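Local coordinates for protein beta-N-acetylhexosaminidase (Mycobacterium smegmatis, PDB 4YYF) that probably hydrolyses terminal non-reducing N-acetyl-D-hexosamine residues from N-acetyl-beta-D-hexosaminides, as a member of glycosyl hydrolase family 3, at residues A[69-74]-A[79-84]. The protein carries 1 engineered substitution. Numbering follows the deposited sequence.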
loop_
_atom_site.group_PDB
_atom_site.type_symbol
_atom_site.label_atom_id
_atom_site.label_comp_id
_atom_site.label_asym_id
_atom_site.label_seq_id
_atom_site.Cartn_x
_atom_site.Cartn_y
_atom_site.Cartn_z
ATOM N N GLY A 69 9.602 -9.523 1.744
ATOM C CA GLY A 69 9.858 -8.691 0.580
ATOM C C GLY A 69 9.935 -7.218 0.928
ATOM O O GLY A 69 10.614 -6.439 0.252
ATOM N N GLY A 70 9.237 -6.819 1.984
ATOM C CA GLY A 70 9.200 -5.405 2.311
ATOM C C GLY A 70 9.157 -5.143 3.793
ATOM O O GLY A 70 8.643 -5.950 4.568
ATOM N N ILE A 71 9.721 -4.006 4.195
ATOM C CA ILE A 71 9.569 -3.515 5.557
ATOM C C ILE A 71 8.936 -2.134 5.503
ATOM O O ILE A 71 9.132 -1.396 4.536
ATOM C CB ILE A 71 10.914 -3.456 6.311
ATOM C CG1 ILE A 71 11.928 -2.612 5.540
ATOM C CG2 ILE A 71 11.438 -4.885 6.572
ATOM C CD1 ILE A 71 13.221 -2.325 6.329
HETATM N N MSE A 72 8.161 -1.788 6.528
HETATM C CA MSE A 72 7.514 -0.489 6.549
HETATM C C MSE A 72 8.030 0.359 7.709
HETATM O O MSE A 72 8.204 -0.127 8.827
HETATM C CB MSE A 72 5.995 -0.614 6.656
HETATM C CG MSE A 72 5.315 0.743 6.549
HETATM SE SE MSE A 72 3.404 0.646 6.805
HETATM C CE MSE A 72 2.944 2.503 6.424
ATOM N N ILE A 73 8.264 1.632 7.418
ATOM C CA ILE A 73 8.663 2.607 8.414
ATOM C C ILE A 73 7.390 3.313 8.872
ATOM O O ILE A 73 6.624 3.807 8.048
ATOM C CB ILE A 73 9.591 3.663 7.790
ATOM C CG1 ILE A 73 10.804 3.003 7.116
ATOM C CG2 ILE A 73 10.028 4.685 8.820
ATOM C CD1 ILE A 73 11.663 2.163 8.040
ATOM N N GLY A 74 7.162 3.388 10.180
ATOM C CA GLY A 74 5.984 4.073 10.682
ATOM C C GLY A 74 6.286 4.930 11.882
ATOM O O GLY A 74 7.453 5.120 12.235
ATOM N N LEU A 79 13.873 6.132 13.676
ATOM C CA LEU A 79 14.332 6.570 12.344
ATOM C C LEU A 79 15.852 6.671 12.163
ATOM O O LEU A 79 16.335 6.926 11.055
ATOM C CB LEU A 79 13.699 7.911 11.968
ATOM C CG LEU A 79 12.173 7.935 11.877
ATOM C CD1 LEU A 79 11.678 9.304 11.419
ATOM C CD2 LEU A 79 11.711 6.857 10.928
ATOM N N SER A 80 16.615 6.465 13.227
ATOM C CA SER A 80 18.067 6.559 13.098
ATOM C C SER A 80 18.603 5.555 12.079
ATOM O O SER A 80 19.645 5.788 11.476
ATOM C CB SER A 80 18.761 6.394 14.453
ATOM O OG SER A 80 18.479 5.122 14.982
HETATM N N MSE A 81 17.891 4.448 11.867
HETATM C CA MSE A 81 18.331 3.458 10.876
HETATM C C MSE A 81 18.397 4.026 9.453
HETATM O O MSE A 81 19.082 3.473 8.588
HETATM C CB MSE A 81 17.426 2.220 10.901
HETATM C CG MSE A 81 15.957 2.516 10.551
HETATM SE SE MSE A 81 14.845 0.890 10.599
HETATM C CE MSE A 81 15.685 -0.029 9.133
ATOM N N LEU A 82 17.689 5.125 9.200
ATOM C CA LEU A 82 17.697 5.730 7.861
ATOM C C LEU A 82 18.908 6.616 7.613
ATOM O O LEU A 82 19.221 6.936 6.458
ATOM C CB LEU A 82 16.440 6.572 7.630
ATOM C CG LEU A 82 15.130 5.856 7.867
ATOM C CD1 LEU A 82 13.980 6.831 7.675
ATOM C CD2 LEU A 82 15.028 4.672 6.916
ATOM N N THR A 83 19.570 7.044 8.683
ATOM C CA THR A 83 20.707 7.951 8.536
ATOM C C THR A 83 22.028 7.384 9.038
ATOM O O THR A 83 23.072 8.015 8.852
ATOM C CB THR A 83 20.466 9.321 9.227
ATOM O OG1 THR A 83 20.224 9.123 10.623
ATOM C CG2 THR A 83 19.277 10.041 8.607
ATOM N N ASP A 84 22.005 6.220 9.690
ATOM C CA ASP A 84 23.248 5.720 10.301
ATOM C C ASP A 84 23.896 4.589 9.503
ATOM O O ASP A 84 24.868 3.989 9.945
ATOM C CB ASP A 84 23.058 5.308 11.773
ATOM C CG ASP A 84 22.150 4.090 11.942
ATOM O OD1 ASP A 84 21.841 3.399 10.938
ATOM O OD2 ASP A 84 21.736 3.814 13.098
#
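With chi1 at -55°, Ile-73 sets its CG2 methyl anti to the backbone N, where it meets Leu-79, and swings its longer CG1-CD1 branch to the other flank, against Met-81 and Leu-82. This packing belongs to the TIM-barrel domain of the family 3 glycosidases: strand 70-73 runs parallel between strands 49-52 and 100-107, and the loop 79-84 that follows it folds back over its outward side before helix 86-93 begins. Side chains alternate along the strand accordingly. Ile-71 and Ile-73 turn to the loop, whereas Met-72, a selenomethionine, goes to the other side and packs on Ser-102, Asp-104 and Phe-155, as expected for a residue lining the barrel interior.

The contact is wholly apolar, made by side chains alone. Ile-73 and Leu-79 approach at a slant, and their methyls CG2 and CD2 press to 3.5 Å, tighter than ordinary van der Waals contact. CD1 of Ile-73 stands farther from its loop partners, 4.3 Å from CD2 of Leu-82 and equally near the selenium of Met-81, likewise a selenomethionine. A short turn, closed by a 2.9 Å hydrogen bond from Leu-82 N to Leu-79 O, carries Leu-79, Met-81 and Leu-82, whose side chains reach the strand.

Helices 56-66 and 86-93 pack around the same residues: Met-81 lies on Ala-56 and Ala-59, and Leu-87 touches Ile-71, Met-81 and Leu-82. The loop thus joins the outer face of the strand to the surrounding helices. Met-81 extends as far as its selenium (chi2 -180°) and then bends at chi3 (-65°), bringing its terminal CE methyl to 4.4 Å from CD1 of Ile-71.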